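Local coordinates for protein shikimate 5-dehydrogenase (Mycobacterium fortuitum subsp. fortuitum DSM 46621, PDB 4XIJ) that probably catalyses the NADP-dependent interconversion of 3-dehydroshikimate and shikimate, the fourth step of chorismate biosynthesis, at residues 67-81 against 96-110. Residues are numbered along the deposited sequence; the frame is centred on the assembly and turned at random. Where two conformers were deposited one is given.
Sequences WVGLSVTMPGKFAAL and SANTLVRMPTGGWRA. With SO4 (sulfate ion), chain E; SO4 (sulfate ion), chain F.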
loop_
_atom_site.group_PDB
_atom_site.type_symbol
_atom_site.label_atom_id
_atom_site.label_comp_id
_atom_site.label_asym_id
_atom_site.label_seq_id
_atom_site.Cartn_x
_atom_site.Cartn_y
_atom_site.Cartn_z
ATOM N N TRP A 67 2.200 -11.572 -21.379
ATOM C CA TRP A 67 1.787 -10.856 -20.173
ATOM C C TRP A 67 2.858 -11.019 -19.134
ATOM O O TRP A 67 3.134 -12.148 -18.674
ATOM C CB TRP A 67 0.421 -11.370 -19.690
ATOM C CG TRP A 67 -0.672 -10.869 -20.598
ATOM C CD1 TRP A 67 -1.103 -11.433 -21.787
ATOM C CD2 TRP A 67 -1.444 -9.681 -20.409
ATOM N NE1 TRP A 67 -2.110 -10.653 -22.325
ATOM C CE2 TRP A 67 -2.344 -9.586 -21.489
ATOM C CE3 TRP A 67 -1.486 -8.696 -19.402
ATOM C CZ2 TRP A 67 -3.275 -8.530 -21.608
ATOM C CZ3 TRP A 67 -2.403 -7.650 -19.520
ATOM C CH2 TRP A 67 -3.281 -7.577 -20.626
ATOM N N VAL A 68 3.421 -9.884 -18.710
ATOM C CA VAL A 68 4.577 -9.880 -17.835
ATOM C C VAL A 68 4.188 -9.630 -16.383
ATOM O O VAL A 68 4.891 -10.057 -15.472
ATOM C CB VAL A 68 5.603 -8.792 -18.294
ATOM C CG1 VAL A 68 5.047 -7.360 -18.134
ATOM C CG2 VAL A 68 6.950 -8.949 -17.596
ATOM N N GLY A 69 3.117 -8.878 -16.137
ATOM C CA GLY A 69 2.772 -8.502 -14.765
ATOM C C GLY A 69 1.385 -7.898 -14.694
ATOM O O GLY A 69 0.893 -7.376 -15.701
ATOM N N LEU A 70 0.775 -7.998 -13.517
ATOM C CA LEU A 70 -0.499 -7.364 -13.231
ATOM C C LEU A 70 -0.463 -6.663 -11.897
ATOM O O LEU A 70 0.076 -7.206 -10.923
ATOM C CB LEU A 70 -1.626 -8.402 -13.204
ATOM C CG LEU A 70 -1.782 -9.267 -14.440
ATOM C CD1 LEU A 70 -2.638 -10.489 -14.106
ATOM C CD2 LEU A 70 -2.398 -8.417 -15.543
ATOM N N SER A 71 -1.046 -5.480 -11.830
ATOM C CA SER A 71 -1.396 -4.854 -10.576
ATOM C C SER A 71 -2.821 -5.266 -10.235
ATOM O O SER A 71 -3.641 -5.411 -11.133
ATOM C CB SER A 71 -1.276 -3.337 -10.696
ATOM O OG SER A 71 0.050 -2.979 -11.138
ATOM N N VAL A 72 -3.116 -5.443 -8.966
ATOM C CA VAL A 72 -4.465 -5.875 -8.598
ATOM C C VAL A 72 -4.954 -4.942 -7.520
ATOM O O VAL A 72 -4.255 -4.692 -6.530
ATOM C CB VAL A 72 -4.484 -7.324 -8.081
ATOM C CG1 VAL A 72 -5.914 -7.716 -7.632
ATOM C CG2 VAL A 72 -3.982 -8.317 -9.162
ATOM N N THR A 73 -6.144 -4.407 -7.693
ATOM C CA THR A 73 -6.698 -3.575 -6.636
ATOM C C THR A 73 -8.017 -4.191 -6.155
ATOM O O THR A 73 -8.362 -5.321 -6.536
ATOM C CB THR A 73 -6.840 -2.100 -7.135
ATOM O OG1 THR A 73 -7.182 -1.272 -6.019
ATOM C CG2 THR A 73 -7.903 -1.925 -8.272
ATOM N N MET A 74 -8.720 -3.494 -5.267
ATOM C CA MET A 74 -10.001 -3.994 -4.728
ATOM C C MET A 74 -10.952 -4.313 -5.892
ATOM O O MET A 74 -11.021 -3.527 -6.857
ATOM C CB MET A 74 -10.608 -2.950 -3.793
ATOM C CG MET A 74 -9.844 -2.824 -2.503
ATOM S SD MET A 74 -8.361 -1.758 -2.565
ATOM C CE MET A 74 -9.038 -0.206 -3.128
ATOM N N PRO A 75 -11.697 -5.439 -5.832
ATOM C CA PRO A 75 -11.857 -6.376 -4.720
ATOM C C PRO A 75 -11.015 -7.641 -4.886
ATOM O O PRO A 75 -11.350 -8.645 -4.284
ATOM C CB PRO A 75 -13.353 -6.714 -4.797
ATOM C CG PRO A 75 -13.596 -6.781 -6.296
ATOM C CD PRO A 75 -12.704 -5.685 -6.891
ATOM N N GLY A 76 -9.980 -7.600 -5.700
ATOM C CA GLY A 76 -9.320 -8.815 -6.134
ATOM C C GLY A 76 -8.066 -9.248 -5.381
ATOM O O GLY A 76 -7.436 -10.232 -5.788
ATOM N N LYS A 77 -7.670 -8.551 -4.304
ATOM C CA LYS A 77 -6.357 -8.877 -3.764
ATOM C C LYS A 77 -6.269 -10.246 -3.063
ATOM O O LYS A 77 -5.209 -10.882 -3.064
ATOM C CB LYS A 77 -5.891 -7.760 -2.821
ATOM C CG LYS A 77 -5.748 -6.420 -3.549
ATOM C CD LYS A 77 -5.153 -5.332 -2.605
ATOM C CE LYS A 77 -5.113 -3.987 -3.275
ATOM N NZ LYS A 77 -4.529 -2.912 -2.345
ATOM N N PHE A 78 -7.348 -10.719 -2.464
ATOM C CA PHE A 78 -7.349 -12.043 -1.850
ATOM C C PHE A 78 -7.309 -13.093 -2.960
ATOM O O PHE A 78 -6.568 -14.073 -2.896
ATOM C CB PHE A 78 -8.569 -12.186 -0.918
ATOM C CG PHE A 78 -8.599 -11.150 0.156
ATOM C CD1 PHE A 78 -7.785 -11.286 1.257
ATOM C CD2 PHE A 78 -9.379 -10.009 0.045
ATOM C CE1 PHE A 78 -7.737 -10.328 2.226
ATOM C CE2 PHE A 78 -9.332 -9.041 1.029
ATOM C CZ PHE A 78 -8.511 -9.200 2.112
ATOM N N ALA A 79 -8.133 -12.864 -3.972
ATOM C CA ALA A 79 -8.183 -13.795 -5.092
ATOM C C ALA A 79 -6.829 -13.904 -5.787
ATOM O O ALA A 79 -6.462 -14.994 -6.268
ATOM C CB ALA A 79 -9.210 -13.365 -6.078
ATOM N N ALA A 80 -6.110 -12.793 -5.895
ATOM C CA ALA A 80 -4.807 -12.848 -6.514
ATOM C C ALA A 80 -3.834 -13.708 -5.732
ATOM O O ALA A 80 -3.074 -14.473 -6.319
ATOM C CB ALA A 80 -4.252 -11.434 -6.661
ATOM N N LEU A 81 -3.851 -13.578 -4.417
ATOM C CA LEU A 81 -2.985 -14.416 -3.579
ATOM C C LEU A 81 -3.324 -15.909 -3.737
ATOM O O LEU A 81 -2.428 -16.774 -3.806
ATOM C CB LEU A 81 -3.137 -14.003 -2.112
ATOM C CG LEU A 81 -2.219 -14.768 -1.128
ATOM C CD1 LEU A 81 -0.741 -14.491 -1.459
ATOM C CD2 LEU A 81 -2.550 -14.331 0.282
ATOM N N SER A 96 -2.975 -10.924 1.437
ATOM C CA SER A 96 -3.548 -10.519 0.150
ATOM C C SER A 96 -2.391 -10.071 -0.725
ATOM O O SER A 96 -1.306 -9.808 -0.226
ATOM C CB SER A 96 -4.595 -9.371 0.318
ATOM O OG SER A 96 -3.913 -8.152 0.591
ATOM N N ALA A 97 -2.638 -9.964 -2.031
ATOM C CA ALA A 97 -1.618 -9.570 -3.000
ATOM C C ALA A 97 -2.113 -8.483 -3.943
ATOM O O ALA A 97 -3.214 -8.604 -4.521
ATOM C CB ALA A 97 -1.148 -10.794 -3.835
ATOM N N ASN A 98 -1.312 -7.431 -4.122
ATOM C CA ASN A 98 -1.683 -6.418 -5.099
ATOM C C ASN A 98 -0.855 -6.504 -6.383
ATOM O O ASN A 98 -0.921 -5.606 -7.212
ATOM C CB ASN A 98 -1.543 -5.012 -4.499
ATOM C CG ASN A 98 -0.077 -4.574 -4.413
ATOM O OD1 ASN A 98 0.800 -5.417 -4.285
ATOM N ND2 ASN A 98 0.196 -3.281 -4.523
ATOM N N THR A 99 -0.086 -7.581 -6.532
ATOM C CA THR A 99 0.877 -7.712 -7.622
ATOM C C THR A 99 0.979 -9.155 -8.035
ATOM O O THR A 99 1.079 -10.044 -7.176
ATOM C CB THR A 99 2.292 -7.242 -7.217
ATOM O OG1 THR A 99 2.237 -5.910 -6.675
ATOM C CG2 THR A 99 3.269 -7.222 -8.442
ATOM N N LEU A 100 0.943 -9.380 -9.350
ATOM C CA LEU A 100 1.184 -10.726 -9.911
ATOM C C LEU A 100 2.266 -10.592 -10.946
ATOM O O LEU A 100 2.147 -9.761 -11.846
ATOM C CB LEU A 100 -0.091 -11.310 -10.522
ATOM C CG LEU A 100 -1.180 -11.703 -9.516
ATOM C CD1 LEU A 100 -2.516 -11.931 -10.243
ATOM C CD2 LEU A 100 -0.721 -12.931 -8.730
ATOM N N VAL A 101 3.343 -11.355 -10.771
ATOM C CA VAL A 101 4.475 -11.239 -11.692
ATOM C C VAL A 101 4.685 -12.552 -12.429
ATOM O O VAL A 101 4.753 -13.606 -11.799
ATOM C CB VAL A 101 5.795 -10.871 -10.975
ATOM C CG1 VAL A 101 6.957 -10.659 -12.040
ATOM C CG2 VAL A 101 5.583 -9.614 -10.158
ATOM N N ARG A 102 4.842 -12.510 -13.751
ATOM C CA ARG A 102 5.145 -13.727 -14.479
ATOM C C ARG A 102 6.605 -14.190 -14.191
ATOM O O ARG A 102 7.577 -13.404 -14.233
ATOM C CB ARG A 102 4.939 -13.499 -15.968
ATOM C CG ARG A 102 4.706 -14.805 -16.790
ATOM C CD ARG A 102 3.424 -15.443 -16.330
ATOM N NE ARG A 102 2.857 -16.440 -17.231
ATOM C CZ ARG A 102 2.204 -16.144 -18.363
ATOM N NH1 ARG A 102 1.702 -17.129 -19.103
ATOM N NH2 ARG A 102 2.066 -14.871 -18.779
ATOM N N MET A 103 6.723 -15.464 -13.841
ATOM C CA MET A 103 8.011 -16.092 -13.551
ATOM C C MET A 103 8.666 -16.558 -14.810
ATOM O O MET A 103 7.959 -16.797 -15.817
ATOM C CB MET A 103 7.813 -17.251 -12.583
ATOM C CG MET A 103 7.419 -16.835 -11.173
ATOM S SD MET A 103 8.613 -15.699 -10.455
ATOM C CE MET A 103 7.862 -14.163 -10.944
ATOM N N PRO A 104 10.034 -16.681 -14.800
ATOM C CA PRO A 104 10.711 -17.018 -16.060
ATOM C C PRO A 104 10.200 -18.310 -16.719
ATOM O O PRO A 104 10.260 -18.433 -17.929
ATOM C CB PRO A 104 12.190 -17.192 -15.671
ATOM C CG PRO A 104 12.369 -16.660 -14.251
ATOM C CD PRO A 104 10.967 -16.480 -13.660
ATOM N N THR A 105 9.695 -19.256 -15.946
ATOM C CA THR A 105 9.324 -20.536 -16.532
ATOM C C THR A 105 7.826 -20.777 -16.476
ATOM O O THR A 105 7.377 -21.917 -16.637
ATOM C CB THR A 105 10.094 -21.719 -15.883
ATOM O OG1 THR A 105 9.561 -22.022 -14.602
ATOM C CG2 THR A 105 11.554 -21.362 -15.682
ATOM N N GLY A 106 7.053 -19.712 -16.282
ATOM C CA GLY A 106 5.638 -19.763 -16.600
ATOM C C GLY A 106 4.660 -19.432 -15.505
ATOM O O GLY A 106 3.551 -18.988 -15.794
ATOM N N GLY A 107 5.062 -19.651 -14.260
ATOM C CA GLY A 107 4.199 -19.413 -13.114
ATOM C C GLY A 107 3.884 -17.964 -12.872
ATOM O O GLY A 107 4.445 -17.086 -13.532
ATOM N N TRP A 108 2.960 -17.711 -11.964
ATOM C CA TRP A 108 2.665 -16.350 -11.528
ATOM C C TRP A 108 3.022 -16.258 -10.065
ATOM O O TRP A 108 2.624 -17.112 -9.254
ATOM C CB TRP A 108 1.181 -16.010 -11.710
ATOM C CG TRP A 108 0.752 -15.743 -13.105
ATOM C CD1 TRP A 108 0.168 -16.634 -13.989
ATOM C CD2 TRP A 108 0.846 -14.490 -13.801
ATOM N NE1 TRP A 108 -0.127 -15.992 -15.174
ATOM C CE2 TRP A 108 0.286 -14.684 -15.090
ATOM C CE3 TRP A 108 1.324 -13.208 -13.455
ATOM C CZ2 TRP A 108 0.189 -13.656 -16.024
ATOM C CZ3 TRP A 108 1.236 -12.180 -14.398
ATOM C CH2 TRP A 108 0.679 -12.418 -15.671
ATOM N N ARG A 109 3.778 -15.226 -9.719
ATOM C CA ARG A 109 4.173 -14.986 -8.338
ATOM C C ARG A 109 3.394 -13.794 -7.757
ATOM O O ARG A 109 3.424 -12.680 -8.319
ATOM C CB ARG A 109 5.690 -14.734 -8.259
ATOM C CG ARG A 109 6.222 -14.536 -6.808
ATOM C CD ARG A 109 7.764 -14.253 -6.837
ATOM N NE ARG A 109 7.997 -12.895 -7.341
ATOM C CZ ARG A 109 8.875 -12.565 -8.295
ATOM N NH1 ARG A 109 9.668 -13.480 -8.856
ATOM N NH2 ARG A 109 8.970 -11.296 -8.693
ATOM N N ALA A 110 2.729 -14.015 -6.624
ATOM C CA ALA A 110 2.014 -12.969 -5.926
ATOM C C ALA A 110 2.895 -12.205 -4.956
ATOM O O ALA A 110 3.676 -12.809 -4.228
ATOM C CB ALA A 110 0.860 -13.540 -5.134
HETATM S S SO4 E . -3.490 -0.794 -4.798
HETATM O O1 SO4 E . -3.146 0.631 -4.545
HETATM O O2 SO4 E . -4.898 -0.973 -4.326
HETATM O O3 SO4 E . -3.414 -1.149 -6.245
HETATM O O4 SO4 E . -2.410 -1.578 -4.183
HETATM S S SO4 F . -7.265 2.457 -6.227
HETATM O O1 SO4 F . -6.693 3.643 -6.876
HETATM O O2 SO4 F . -8.515 2.806 -5.566
HETATM O O3 SO4 F . -7.387 1.339 -7.156
HETATM O O4 SO4 F . -6.320 2.070 -5.172
HETATM O O HOH W 1 7.637 -11.047 -15.459
#
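This contact joins two central strands of the mixed sheet in the shikimate dehydrogenase substrate-binding domain, 67-72 and 99-102, which run antiparallel with axes 4.7 Å apart. L70 and L100 form a hydrogen-bonded pair, with L70 N 2.8 Å from L100 O and a matching bond from L100 N to L70 O. R102 N to V68 O and V72 N to N98 O extend the pairing. On the face of the sheet carrying L70 and L100, L100 CD1 sits among L70 CD1, V72 CG2 and A80 CB. A80 belongs to the helix that covers this face. W108 crosses L70 at about a right angle, its CH2 4.1 Å from the same methyl, L70 CD1. A97 N donates to K77 O at 2.9 Å, tying the start of the helix to 96-98. At the C-terminal end of strand 67-72, K77 and N98 point the same way and bind one sulfate, probably from the crystallisation liquor. K77 NZ is 2.8 Å from O2 of the chain E sulfate, and N98 ND2 is 3.1 Å from O4 of the same ion. K77 also pairs with D114, and N98 OD1 accepts from T113 N. In relatives the matching lysine and asparagine bind shikimate, so the ion probably sits in the substrate pocket. At the far end, R102 CD lies over the centre of the W108 ring. The arginine chain is bent about its CB-CG bond (chi2 64°), and its NE bonds to G106 O in the turn. R102 NH2 donates to an in-plane lone pair of W67 O at 2.9 Å.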